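Local coordinates for protein CpuTA1 (Curtobacterium pusillum, PDB 5K3W) that belongs to the class IV aminotransferase family and binds the cofactor pyridoxal-5'-phosphate in an assembly of two protein chains, at residues A[71-76]-A[116-121]; A[151-156]-A[258-263]; A[160-165]-A[169-174]; A[182-187]-A[196-201]. All blocks are in the same frame, centred on the assembly; numbering follows the deposited sequence.

Contact 1: residues A[71-76]-A[116-121]. With PLP (pyridoxal-5'-phosphate), chain C.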
loop_
_atom_site.group_PDB
_atom_site.type_symbol
_atom_site.label_atom_id
_atom_site.label_comp_id
_atom_site.label_asym_id
_atom_site.label_seq_id
_atom_site.Cartn_x
_atom_site.Cartn_y
_atom_site.Cartn_z
ATOM N N LEU A 71 1.542 16.649 17.486
ATOM C CA LEU A 71 0.828 15.378 17.395
ATOM C C LEU A 71 1.098 14.682 16.065
ATOM O O LEU A 71 1.414 13.486 16.034
ATOM C CB LEU A 71 -0.669 15.603 17.553
ATOM C CG LEU A 71 -1.336 15.560 18.912
ATOM C CD1 LEU A 71 -2.835 15.475 18.666
ATOM C CD2 LEU A 71 -0.830 14.354 19.709
ATOM N N HIS A 72 0.950 15.411 14.946
ATOM C CA HIS A 72 1.219 14.804 13.647
ATOM C C HIS A 72 2.643 14.256 13.586
ATOM O O HIS A 72 2.867 13.134 13.116
ATOM C CB HIS A 72 0.983 15.810 12.511
ATOM C CG HIS A 72 -0.462 16.011 12.148
ATOM N ND1 HIS A 72 -1.194 15.082 11.435
ATOM C CD2 HIS A 72 -1.303 17.047 12.380
ATOM C CE1 HIS A 72 -2.427 15.526 11.261
ATOM N NE2 HIS A 72 -2.517 16.720 11.818
ATOM N N LEU A 73 3.624 15.033 14.055
ATOM C CA LEU A 73 5.004 14.559 14.010
ATOM C C LEU A 73 5.184 13.340 14.886
ATOM O O LEU A 73 5.909 12.409 14.523
ATOM C CB LEU A 73 5.969 15.652 14.454
ATOM C CG LEU A 73 6.091 16.873 13.549
ATOM C CD1 LEU A 73 7.148 17.812 14.131
ATOM C CD2 LEU A 73 6.419 16.472 12.106
ATOM N N GLY A 74 4.563 13.349 16.069
ATOM C CA GLY A 74 4.628 12.185 16.933
ATOM C C GLY A 74 4.084 10.950 16.249
ATOM O O GLY A 74 4.671 9.866 16.348
ATOM N N ARG A 75 2.967 11.104 15.519
ATOM C CA ARG A 75 2.345 9.969 14.857
ATOM C C ARG A 75 3.128 9.546 13.625
ATOM O O ARG A 75 3.162 8.356 13.299
ATOM C CB ARG A 75 0.890 10.284 14.495
ATOM C CG ARG A 75 0.102 9.063 14.043
ATOM C CD ARG A 75 -1.358 9.390 13.750
ATOM N NE ARG A 75 -1.517 10.305 12.624
ATOM C CZ ARG A 75 -2.661 10.903 12.292
ATOM N NH1 ARG A 75 -3.764 10.690 12.999
ATOM N NH2 ARG A 75 -2.706 11.715 11.244
ATOM N N LEU A 76 3.786 10.485 12.946
ATOM C CA LEU A 76 4.711 10.092 11.891
ATOM C C LEU A 76 5.738 9.103 12.426
ATOM O O LEU A 76 6.008 8.064 11.806
ATOM C CB LEU A 76 5.405 11.324 11.318
ATOM C CG LEU A 76 6.366 11.109 10.155
ATOM C CD1 LEU A 76 5.604 10.830 8.826
ATOM C CD2 LEU A 76 7.271 12.325 10.052
ATOM N N ALA A 116 -0.182 20.583 4.346
ATOM C CA ALA A 116 1.174 20.096 4.204
ATOM C C ALA A 116 1.109 18.582 4.240
ATOM O O ALA A 116 0.381 18.002 5.055
ATOM C CB ALA A 116 2.077 20.620 5.323
ATOM N N LYS A 117 1.835 17.946 3.336
ATOM C CA LYS A 117 1.887 16.494 3.272
ATOM C C LYS A 117 3.325 16.050 3.480
ATOM O O LYS A 117 4.235 16.546 2.807
ATOM C CB LYS A 117 1.346 15.969 1.935
ATOM C CG LYS A 117 1.510 14.444 1.785
ATOM C CD LYS A 117 0.504 13.834 0.815
ATOM C CE LYS A 117 -0.802 13.516 1.522
ATOM N NZ LYS A 117 -1.787 12.875 0.602
ATOM N N LEU A 118 3.523 15.127 4.415
ATOM C CA LEU A 118 4.842 14.596 4.733
ATOM C C LEU A 118 4.922 13.167 4.222
ATOM O O LEU A 118 4.035 12.355 4.509
ATOM C CB LEU A 118 5.116 14.635 6.243
ATOM C CG LEU A 118 5.223 15.959 7.014
ATOM C CD1 LEU A 118 4.019 16.885 6.801
ATOM C CD2 LEU A 118 5.428 15.681 8.518
ATOM N N ILE A 119 5.982 12.854 3.484
ATOM C CA ILE A 119 6.129 11.532 2.897
ATOM C C ILE A 119 7.515 11.000 3.222
ATOM O O ILE A 119 8.523 11.616 2.858
ATOM C CB ILE A 119 5.879 11.551 1.383
ATOM C CG1 ILE A 119 4.401 11.861 1.127
ATOM C CG2 ILE A 119 6.277 10.219 0.758
ATOM C CD1 ILE A 119 4.072 12.042 -0.312
ATOM N N LEU A 120 7.563 9.850 3.894
ATOM C CA LEU A 120 8.809 9.215 4.302
ATOM C C LEU A 120 8.799 7.766 3.834
ATOM O O LEU A 120 7.922 6.992 4.234
ATOM C CB LEU A 120 8.986 9.290 5.821
ATOM C CG LEU A 120 10.151 8.519 6.462
ATOM C CD1 LEU A 120 11.457 8.917 5.836
ATOM C CD2 LEU A 120 10.185 8.781 7.961
ATOM N N THR A 121 9.773 7.393 3.009
ATOM C CA THR A 121 9.848 6.036 2.467
ATOM C C THR A 121 11.166 5.368 2.853
ATOM O O THR A 121 12.106 6.009 3.338
ATOM C CB THR A 121 9.715 6.023 0.936
ATOM O OG1 THR A 121 10.977 6.368 0.360
ATOM C CG2 THR A 121 8.653 7.017 0.462
HETATM N N1 PLP C . -7.842 7.030 9.703
HETATM C C2 PLP C . -6.972 6.959 8.655
HETATM C C2A PLP C . -6.723 5.639 7.949
HETATM C C3 PLP C . -6.305 8.099 8.249
HETATM O O3 PLP C . -5.409 7.983 7.176
HETATM C C4 PLP C . -6.516 9.289 8.903
HETATM C C4A PLP C . -5.846 10.573 8.497
HETATM C C5 PLP C . -7.388 9.364 9.946
HETATM C C6 PLP C . -8.049 8.215 10.348
HETATM C C5A PLP C . -7.630 10.698 10.643
HETATM O O4P PLP C . -6.445 11.261 11.175
HETATM P P PLP C . -6.281 12.842 11.300
HETATM O O1P PLP C . -7.472 13.447 12.010
HETATM O O2P PLP C . -6.119 13.483 9.943
HETATM O O3P PLP C . -5.060 13.152 12.127
#
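Leu-73 and Leu-76, one helical turn apart, both rest on Leu-118 of strand 114-121. A single methyl of the strand residue serves both. Leu-118 CD2 lies 3.8 Å from Leu-73 CD2, where the side chains cross at about a right angle, and 4.1 Å from Leu-76 CD2, where the crossing is oblique. Leu-76 carries CG anti to its own backbone N (chi1 -177°), which extends the side chain toward the strand. Trp-93 and Val-97 of helix 90-108 also pack on Leu-118, so this is the tight, buried part. Leu-120 comes only loosely near the helix, and Leu-71 and Gly-74 lie on its exposed side.

A further side of the helix is polar. Arg-75 bends at chi3 (65°) and presents its guanidinium edge to the cofactor phosphate. Arg-75 NH1 and NH2 each donate to PLP O3P at 2.9 Å, and NH1 has a longer bond of 3.3 Å to PLP O4P. Glu-57 forms a salt bridge with Arg-75 NH2 and a hydrogen bond with His-72 ND1, which probably helps position the arginine. An apolar helix-on-sheet seam thus backs an arginine phosphate site, part of the pyridoxal-5'-phosphate pocket of a class IV aminotransferase fold.

Contact 2: residues A[151-156]-A[258-263]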
loop_
_atom_site.group_PDB
_atom_site.type_symbol
_atom_site.label_atom_id
_atom_site.label_comp_id
_atom_site.label_asym_id
_atom_site.label_seq_id
_atom_site.Cartn_x
_atom_site.Cartn_y
_atom_site.Cartn_z
ATOM N N VAL A 151 -22.782 7.639 4.063
ATOM C CA VAL A 151 -21.728 6.682 4.355
ATOM C C VAL A 151 -22.284 5.258 4.317
ATOM O O VAL A 151 -23.472 5.022 4.547
ATOM C CB VAL A 151 -21.067 7.000 5.724
ATOM C CG1 VAL A 151 -19.897 6.058 6.005
ATOM C CG2 VAL A 151 -20.599 8.454 5.755
ATOM N N VAL A 152 -21.407 4.300 4.037
ATOM C CA VAL A 152 -21.766 2.889 4.054
ATOM C C VAL A 152 -20.745 2.151 4.901
ATOM O O VAL A 152 -19.597 2.579 5.027
ATOM C CB VAL A 152 -21.840 2.293 2.630
ATOM C CG1 VAL A 152 -22.910 2.989 1.829
ATOM C CG2 VAL A 152 -20.504 2.434 1.918
ATOM N N THR A 153 -21.167 1.044 5.498
ATOM C CA THR A 153 -20.234 0.192 6.224
ATOM C C THR A 153 -19.677 -0.886 5.298
ATOM O O THR A 153 -20.396 -1.447 4.462
ATOM C CB THR A 153 -20.889 -0.441 7.456
ATOM O OG1 THR A 153 -22.143 -1.024 7.102
ATOM C CG2 THR A 153 -21.124 0.598 8.517
ATOM N N LEU A 154 -18.373 -1.141 5.430
ATOM C CA LEU A 154 -17.651 -2.108 4.610
ATOM C C LEU A 154 -16.759 -2.970 5.491
ATOM O O LEU A 154 -16.109 -2.479 6.422
ATOM C CB LEU A 154 -16.784 -1.441 3.543
ATOM C CG LEU A 154 -17.466 -0.673 2.411
ATOM C CD1 LEU A 154 -16.432 -0.279 1.352
ATOM C CD2 LEU A 154 -18.626 -1.464 1.793
ATOM N N ASP A 155 -16.733 -4.260 5.183
ATOM C CA ASP A 155 -15.906 -5.177 5.939
ATOM C C ASP A 155 -14.430 -4.876 5.683
ATOM O O ASP A 155 -13.987 -4.793 4.533
ATOM C CB ASP A 155 -16.251 -6.609 5.556
ATOM C CG ASP A 155 -15.186 -7.585 5.976
ATOM O OD1 ASP A 155 -14.805 -7.556 7.168
ATOM O OD2 ASP A 155 -14.715 -8.358 5.108
ATOM N N ARG A 156 -13.677 -4.676 6.757
ATOM C CA ARG A 156 -12.243 -4.452 6.648
ATOM C C ARG A 156 -11.476 -5.747 6.449
ATOM O O ARG A 156 -10.364 -5.715 5.909
ATOM C CB ARG A 156 -11.717 -3.735 7.902
ATOM C CG ARG A 156 -10.232 -3.362 7.863
ATOM C CD ARG A 156 -9.992 -2.180 6.947
ATOM N NE ARG A 156 -8.570 -1.940 6.699
ATOM C CZ ARG A 156 -7.820 -2.654 5.852
ATOM N NH1 ARG A 156 -8.354 -3.665 5.176
ATOM N NH2 ARG A 156 -6.529 -2.366 5.680
ATOM N N ASP A 258 -23.467 -2.854 15.610
ATOM C CA ASP A 258 -24.851 -2.684 16.038
ATOM C C ASP A 258 -25.044 -1.371 16.788
ATOM O O ASP A 258 -25.961 -0.600 16.481
ATOM C CB ASP A 258 -25.279 -3.864 16.902
ATOM C CG ASP A 258 -26.710 -4.279 16.636
ATOM O OD1 ASP A 258 -27.232 -3.912 15.559
ATOM O OD2 ASP A 258 -27.312 -4.969 17.493
ATOM N N GLU A 259 -24.190 -1.102 17.782
ATOM C CA GLU A 259 -24.269 0.167 18.496
ATOM C C GLU A 259 -24.172 1.347 17.535
ATOM O O GLU A 259 -24.855 2.362 17.707
ATOM C CB GLU A 259 -23.170 0.242 19.558
ATOM C CG GLU A 259 -23.177 1.555 20.328
ATOM C CD GLU A 259 -22.140 1.609 21.444
ATOM O OE1 GLU A 259 -21.719 2.731 21.806
ATOM O OE2 GLU A 259 -21.747 0.538 21.957
ATOM N N LEU A 260 -23.342 1.222 16.503
ATOM C CA LEU A 260 -23.180 2.299 15.527
ATOM C C LEU A 260 -24.505 2.672 14.854
ATOM O O LEU A 260 -24.775 3.854 14.606
ATOM C CB LEU A 260 -22.145 1.861 14.498
ATOM C CG LEU A 260 -21.492 2.801 13.507
ATOM C CD1 LEU A 260 -20.510 3.688 14.229
ATOM C CD2 LEU A 260 -20.800 1.942 12.441
ATOM N N ARG A 261 -25.339 1.671 14.535
ATOM C CA ARG A 261 -26.639 1.931 13.921
ATOM C C ARG A 261 -27.564 2.700 14.848
ATOM O O ARG A 261 -28.378 3.501 14.379
ATOM C CB ARG A 261 -27.326 0.621 13.538
ATOM C CG ARG A 261 -26.422 -0.397 12.920
ATOM C CD ARG A 261 -26.425 -0.275 11.417
ATOM N NE ARG A 261 -25.480 -1.200 10.800
ATOM C CZ ARG A 261 -25.114 -1.145 9.525
ATOM N NH1 ARG A 261 -25.613 -0.203 8.734
ATOM N NH2 ARG A 261 -24.242 -2.025 9.042
ATOM N N ASP A 262 -27.493 2.434 16.151
ATOM C CA ASP A 262 -28.391 3.036 17.126
ATOM C C ASP A 262 -27.928 4.403 17.598
ATOM O O ASP A 262 -28.529 4.954 18.523
ATOM C CB ASP A 262 -28.553 2.118 18.340
ATOM C CG ASP A 262 -29.053 0.732 17.961
ATOM O OD1 ASP A 262 -29.856 0.613 17.005
ATOM O OD2 ASP A 262 -28.640 -0.241 18.628
ATOM N N ALA A 263 -26.885 4.959 16.993
ATOM C CA ALA A 263 -26.359 6.239 17.439
ATOM C C ALA A 263 -27.316 7.374 17.088
ATOM O O ALA A 263 -28.095 7.290 16.135
ATOM C CB ALA A 263 -24.992 6.497 16.812
#
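Thr-153 of strand 149-155 and Leu-260 of helix 257-261 mark the closest backbone approach, 10.0 Å from CA to CA. The helix ends just after, since Asp-262 leaves helical geometry. At that spacing only side chains bridge the two segments.

Thr-153 faces the helix with both branches. Thr-153 CG2 meets Leu-260 CD2 tip to tip at 4.2 Å, a light apolar touch. Thr-153 OG1 accepts from Arg-261 NH2 at 3.0 Å, a weak bond with an N-H...O angle of 130°. Arg-261 starts off to the side of the strand; a bend at chi2 (-92°) turns its guanidinium back to Thr-153. The stronger polar partner of both is Asp-282, which lies outside the two segments. Asp-282 OD2 forms a salt bridge with Arg-261 NH1 and a hydrogen bond with Thr-153 OG1. The three side chains therefore make a small closed network, in which the carboxylate probably holds the arginine near the threonine.

Leu-260 is buried and also touches Ile-197, Val-213 and Val-215, thus strands of two different mixed sheets. Its side chain is about 14 Å from the pyridoxal-5'-phosphate. This is structural packing in the alpha/beta part of the class IV aminotransferase fold.

Contact 3: residues A[160-165]-A[169-174]. With PLP (pyridoxal-5'-phosphate), chain C.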
loop_
_atom_site.group_PDB
_atom_site.type_symbol
_atom_site.label_atom_id
_atom_site.label_comp_id
_atom_site.label_asym_id
_atom_site.label_seq_id
_atom_site.Cartn_x
_atom_site.Cartn_y
_atom_site.Cartn_z
ATOM N N HIS A 160 -10.736 -7.022 15.106
ATOM C CA HIS A 160 -10.418 -5.793 15.823
ATOM C C HIS A 160 -9.057 -5.866 16.514
ATOM O O HIS A 160 -8.469 -4.823 16.813
ATOM C CB HIS A 160 -11.511 -5.477 16.855
ATOM C CG HIS A 160 -11.394 -6.282 18.108
ATOM N ND1 HIS A 160 -11.733 -7.618 18.172
ATOM C CD2 HIS A 160 -10.930 -5.951 19.336
ATOM C CE1 HIS A 160 -11.502 -8.068 19.391
ATOM N NE2 HIS A 160 -11.012 -7.077 20.115
ATOM N N ASP A 161 -8.525 -7.069 16.756
ATOM C CA ASP A 161 -7.323 -7.230 17.564
ATOM C C ASP A 161 -6.076 -7.578 16.747
ATOM O O ASP A 161 -5.086 -8.046 17.319
ATOM C CB ASP A 161 -7.561 -8.292 18.645
ATOM C CG ASP A 161 -7.942 -9.662 18.061
ATOM O OD1 ASP A 161 -7.820 -9.861 16.834
ATOM O OD2 ASP A 161 -8.358 -10.548 18.833
ATOM N N VAL A 162 -6.082 -7.349 15.429
ATOM C CA VAL A 162 -4.929 -7.773 14.629
ATOM C C VAL A 162 -3.656 -7.058 15.057
ATOM O O VAL A 162 -2.555 -7.595 14.886
ATOM C CB VAL A 162 -5.180 -7.575 13.119
ATOM C CG1 VAL A 162 -6.156 -8.626 12.598
ATOM C CG2 VAL A 162 -5.685 -6.176 12.837
ATOM N N ALA A 163 -3.772 -5.840 15.600
ATOM C CA ALA A 163 -2.578 -5.101 15.999
ATOM C C ALA A 163 -1.855 -5.791 17.146
ATOM O O ALA A 163 -0.635 -5.652 17.277
ATOM C CB ALA A 163 -2.936 -3.660 16.380
ATOM N N GLU A 164 -2.590 -6.544 17.972
ATOM C CA GLU A 164 -1.979 -7.307 19.054
ATOM C C GLU A 164 -1.373 -8.620 18.553
ATOM O O GLU A 164 -0.250 -8.965 18.930
ATOM C CB GLU A 164 -3.018 -7.567 20.151
ATOM C CG GLU A 164 -2.558 -8.552 21.237
ATOM C CD GLU A 164 -1.456 -7.990 22.144
ATOM O OE1 GLU A 164 -1.394 -6.751 22.320
ATOM O OE2 GLU A 164 -0.649 -8.788 22.683
ATOM N N THR A 165 -2.089 -9.365 17.706
ATOM C CA THR A 165 -1.649 -10.701 17.319
ATOM C C THR A 165 -0.746 -10.716 16.098
ATOM O O THR A 165 0.061 -11.640 15.950
ATOM C CB THR A 165 -2.850 -11.611 17.023
ATOM O OG1 THR A 165 -3.611 -11.070 15.937
ATOM C CG2 THR A 165 -3.745 -11.725 18.232
ATOM N N LEU A 169 0.923 -6.942 9.924
ATOM C CA LEU A 169 -0.136 -6.404 9.078
ATOM C C LEU A 169 -0.246 -4.884 9.167
ATOM O O LEU A 169 -1.132 -4.299 8.524
ATOM C CB LEU A 169 -1.473 -7.056 9.431
ATOM C CG LEU A 169 -1.523 -8.587 9.328
ATOM C CD1 LEU A 169 -2.921 -9.088 9.684
ATOM C CD2 LEU A 169 -1.063 -9.126 7.951
ATOM N N LEU A 170 0.629 -4.234 9.944
ATOM C CA LEU A 170 0.779 -2.777 9.950
ATOM C C LEU A 170 -0.513 -2.048 10.329
ATOM O O LEU A 170 -0.674 -0.862 10.027
ATOM C CB LEU A 170 1.291 -2.272 8.588
ATOM C CG LEU A 170 2.530 -2.980 8.036
ATOM C CD1 LEU A 170 3.002 -2.402 6.712
ATOM C CD2 LEU A 170 3.640 -2.922 9.062
ATOM N N ALA A 171 -1.450 -2.725 10.987
ATOM C CA ALA A 171 -2.703 -2.079 11.354
ATOM C C ALA A 171 -2.431 -0.917 12.297
ATOM O O ALA A 171 -1.672 -1.043 13.262
ATOM C CB ALA A 171 -3.663 -3.076 12.003
ATOM N N GLY A 172 -3.054 0.219 12.005
ATOM C CA GLY A 172 -2.843 1.418 12.774
ATOM C C GLY A 172 -1.655 2.238 12.341
ATOM O O GLY A 172 -1.311 3.213 13.028
ATOM N N ALA A 173 -1.000 1.862 11.244
ATOM C CA ALA A 173 0.041 2.687 10.648
ATOM C C ALA A 173 -0.545 3.548 9.526
ATOM O O ALA A 173 -1.415 3.105 8.773
ATOM C CB ALA A 173 1.176 1.811 10.114
ATOM N N LYS A 174 -0.068 4.789 9.425
ATOM C CA LYS A 174 -0.464 5.685 8.334
ATOM C C LYS A 174 0.540 5.501 7.203
ATOM O O LYS A 174 1.511 6.253 7.057
ATOM C CB LYS A 174 -0.506 7.120 8.824
ATOM C CG LYS A 174 -1.512 8.008 8.146
ATOM C CD LYS A 174 -1.510 9.367 8.834
ATOM C CE LYS A 174 -2.306 10.378 8.049
ATOM N NZ LYS A 174 -3.589 9.784 7.710
HETATM N N1 PLP C . -7.842 7.030 9.703
HETATM C C2 PLP C . -6.972 6.959 8.655
HETATM C C2A PLP C . -6.723 5.639 7.949
HETATM C C3 PLP C . -6.305 8.099 8.249
HETATM O O3 PLP C . -5.409 7.983 7.176
HETATM C C4 PLP C . -6.516 9.289 8.903
HETATM C C4A PLP C . -5.846 10.573 8.497
HETATM C C5 PLP C . -7.388 9.364 9.946
HETATM C C6 PLP C . -8.049 8.215 10.348
HETATM C C5A PLP C . -7.630 10.698 10.643
HETATM O O4P PLP C . -6.445 11.261 11.175
HETATM P P PLP C . -6.281 12.842 11.300
HETATM O O1P PLP C . -7.472 13.447 12.010
HETATM O O2P PLP C . -6.119 13.483 9.943
HETATM O O3P PLP C . -5.060 13.152 12.127
HETATM O O HOH W 1 -1.322 -5.287 12.648
#
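Val-162 and Ala-163, at the start of the short helix 162-165, pack against Leu-169 and Ala-171. The latter residue belongs to a type II beta turn from Leu-170 to Ala-173. The chain thus doubles back on itself within a few residues, in the connection that leads to helix 179-190.

Val-162 and Ala-171 share the centre of the contact, and the two methyls of Val-162 go to different partners. With chi1 at -74°, Val-162 CG1 lies anti to the carbonyl carbon and heads for Leu-169, meeting Leu-169 CD1 at 4.4 Å. Val-162 CG2 sits between the backbone N and the carbonyl carbon and meets Ala-171 CB at 3.8 Å, the closest apolar approach here. The Ala-163 methyl leaves its helix to one side of the turn, so it only grazes Ala-171, 4.5 Å from CB to CB. Gly-172 follows in the turn at positive phi (86°).

After the turn the chain reaches Lys-174, which belongs to the pyridoxal-5'-phosphate pocket. Its side chain runs to the cofactor, but NZ is modelled too close to the ligand for a distance to be trusted. Leu-169 also packs on Arg-156 of the second subunit. A water joins the two backbones: it accepts from Ala-171 N at 3.1 Å and donates a weak bond to Val-162 O at 3.4 Å.

Contact 4: residues A[182-187]-A[196-201]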
loop_
_atom_site.group_PDB
_atom_site.type_symbol
_atom_site.label_atom_id
_atom_site.label_comp_id
_atom_site.label_asym_id
_atom_site.label_seq_id
_atom_site.Cartn_x
_atom_site.Cartn_y
_atom_site.Cartn_z
ATOM N N ARG A 182 -8.541 3.562 -0.983
ATOM C CA ARG A 182 -9.150 4.168 -2.166
ATOM C C ARG A 182 -10.188 3.248 -2.788
ATOM O O ARG A 182 -11.234 3.710 -3.254
ATOM C CB ARG A 182 -8.077 4.509 -3.194
ATOM C CG ARG A 182 -6.885 5.189 -2.594
ATOM C CD ARG A 182 -7.268 6.568 -2.135
ATOM N NE ARG A 182 -7.351 7.476 -3.262
ATOM C CZ ARG A 182 -7.267 8.795 -3.163
ATOM N NH1 ARG A 182 -7.099 9.360 -1.966
ATOM N NH2 ARG A 182 -7.341 9.538 -4.264
ATOM N N ALA A 183 -9.916 1.948 -2.821
ATOM C CA ALA A 183 -10.915 1.022 -3.339
ATOM C C ALA A 183 -12.215 1.097 -2.527
ATOM O O ALA A 183 -13.308 1.001 -3.093
ATOM C CB ALA A 183 -10.348 -0.400 -3.366
ATOM N N ALA A 184 -12.119 1.292 -1.209
ATOM C CA ALA A 184 -13.320 1.456 -0.389
ATOM C C ALA A 184 -14.139 2.670 -0.830
ATOM O O ALA A 184 -15.368 2.599 -0.954
ATOM C CB ALA A 184 -12.939 1.572 1.088
ATOM N N GLY A 185 -13.479 3.800 -1.058
ATOM C CA GLY A 185 -14.202 4.967 -1.536
ATOM C C GLY A 185 -14.924 4.712 -2.846
ATOM O O GLY A 185 -16.071 5.125 -3.025
ATOM N N ARG A 186 -14.267 4.017 -3.775
ATOM C CA ARG A 186 -14.908 3.720 -5.049
ATOM C C ARG A 186 -16.110 2.809 -4.849
ATOM O O ARG A 186 -17.130 2.959 -5.529
ATOM C CB ARG A 186 -13.903 3.098 -6.028
ATOM C CG ARG A 186 -12.798 4.055 -6.495
ATOM C CD ARG A 186 -12.007 3.468 -7.668
ATOM N NE ARG A 186 -11.375 2.182 -7.355
ATOM C CZ ARG A 186 -10.200 2.062 -6.736
ATOM N NH1 ARG A 186 -9.692 0.860 -6.480
ATOM N NH2 ARG A 186 -9.538 3.148 -6.353
ATOM N N GLU A 187 -16.023 1.877 -3.901
ATOM C CA GLU A 187 -17.183 1.050 -3.585
ATOM C C GLU A 187 -18.324 1.890 -3.018
ATOM O O GLU A 187 -19.489 1.699 -3.391
ATOM C CB GLU A 187 -16.789 -0.047 -2.605
ATOM C CG GLU A 187 -17.964 -0.810 -2.060
ATOM C CD GLU A 187 -18.612 -1.717 -3.092
ATOM O OE1 GLU A 187 -18.007 -1.951 -4.160
ATOM O OE2 GLU A 187 -19.733 -2.199 -2.822
ATOM N N VAL A 196 -16.886 5.837 3.902
ATOM C CA VAL A 196 -16.910 4.467 4.396
ATOM C C VAL A 196 -16.576 4.465 5.879
ATOM O O VAL A 196 -15.675 5.182 6.329
ATOM C CB VAL A 196 -15.894 3.578 3.640
ATOM C CG1 VAL A 196 -15.753 2.201 4.319
ATOM C CG2 VAL A 196 -16.272 3.440 2.176
ATOM N N ILE A 197 -17.277 3.637 6.642
ATOM C CA ILE A 197 -16.803 3.234 7.953
ATOM C C ILE A 197 -16.453 1.759 7.858
ATOM O O ILE A 197 -17.292 0.944 7.451
ATOM C CB ILE A 197 -17.837 3.491 9.050
ATOM C CG1 ILE A 197 -17.903 4.992 9.360
ATOM C CG2 ILE A 197 -17.465 2.693 10.292
ATOM C CD1 ILE A 197 -19.220 5.439 9.918
ATOM N N PHE A 198 -15.207 1.428 8.196
ATOM C CA PHE A 198 -14.770 0.042 8.248
ATOM C C PHE A 198 -15.301 -0.646 9.495
ATOM O O PHE A 198 -15.324 -0.069 10.586
ATOM C CB PHE A 198 -13.244 -0.048 8.223
ATOM C CG PHE A 198 -12.650 0.131 6.860
ATOM C CD1 PHE A 198 -13.117 -0.612 5.788
ATOM C CD2 PHE A 198 -11.635 1.061 6.641
ATOM C CE1 PHE A 198 -12.570 -0.440 4.531
ATOM C CE2 PHE A 198 -11.085 1.231 5.378
ATOM C CZ PHE A 198 -11.547 0.480 4.329
ATOM N N VAL A 199 -15.721 -1.894 9.316
ATOM C CA VAL A 199 -16.176 -2.781 10.378
ATOM C C VAL A 199 -15.287 -4.016 10.359
ATOM O O VAL A 199 -15.006 -4.567 9.286
ATOM C CB VAL A 199 -17.658 -3.165 10.174
ATOM C CG1 VAL A 199 -18.101 -4.244 11.177
ATOM C CG2 VAL A 199 -18.536 -1.909 10.252
ATOM N N SER A 200 -14.844 -4.453 11.531
ATOM C CA SER A 200 -13.923 -5.574 11.574
ATOM C C SER A 200 -14.661 -6.888 11.329
ATOM O O SER A 200 -15.895 -6.950 11.351
ATOM C CB SER A 200 -13.195 -5.618 12.910
ATOM O OG SER A 200 -14.108 -5.902 13.954
ATOM N N SER A 201 -13.875 -7.947 11.083
ATOM C CA SER A 201 -14.418 -9.302 10.945
ATOM C C SER A 201 -15.366 -9.640 12.078
ATOM O O SER A 201 -16.434 -10.222 11.851
ATOM C CB SER A 201 -13.296 -10.347 10.922
ATOM O OG SER A 201 -12.339 -10.069 9.919
#
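Ala-184 is the point where helix 179-190 meets Val-196 and Phe-198 of strand 195-199. The axes of helix segment 182-187 and strand segment 196-199 come within 9.2 Å, with 117° between their N-to-C directions. Strands 149-155 and 195-199 are parallel neighbours, and the chain passes between them through this helix, as in a beta-alpha-beta crossover.

The apolar contacts centre on one methyl. Ala-184 CB lies 3.7 Å from Phe-198 CZ and 4.0 Å from Val-196 CG2. The CB bond of Phe-198 points to one side of the helix; with CG anti to the carbonyl carbon (chi1 -79°), the ring's CZ end reaches the alanine. Val-196 also packs on the aromatic system: its CG1 stands 4.1 Å above one face of the Phe-198 ring, offset toward the rim. Leu-154 of strand 149-155 touches both Ala-184 and Val-196 and extends the same core.

One contact involves the backbone. Val-196 CG2 sits 3.4 Å from Ala-184 O, and the same methyl is 4.3 Å from Gly-185 N. The strand residue therefore lies close against the helix main chain.

Arg-156 makes a cation-pi contact with Phe-198, and Arg-186, which points away from the strand, forms a salt bridge with Asp-84 of the second subunit.

The contact between helix and strand is thus apolar, made by small groups and one aromatic ring with no directional bond to fix it, while Arg-186 turns to the second subunit.

Contact 1 comes first along the chain. Contact 2 opens next, contacts 3 and 4 follow in turn, and helix 257-261 closes contact 2. Contact 1 sets helix 69-82 against strand 114-121 of the antiparallel sheet. Contacts 2 and 4 share the mixed sheet that holds neighbouring strands 149-155 and 195-199, and their centres are 11 Å apart. Contact 3 lies in the connection between that sheet and helix 179-190. Contacts 1 and 2 are the most distant, with centres 29 Å apart. Contacts 1 and 3 touch through Arg-75 and Lys-174, both in the cofactor pocket. The pocket thus takes residues from helix 69-82 and from the loop before helix 179-190, and all four contacts touch the second subunit.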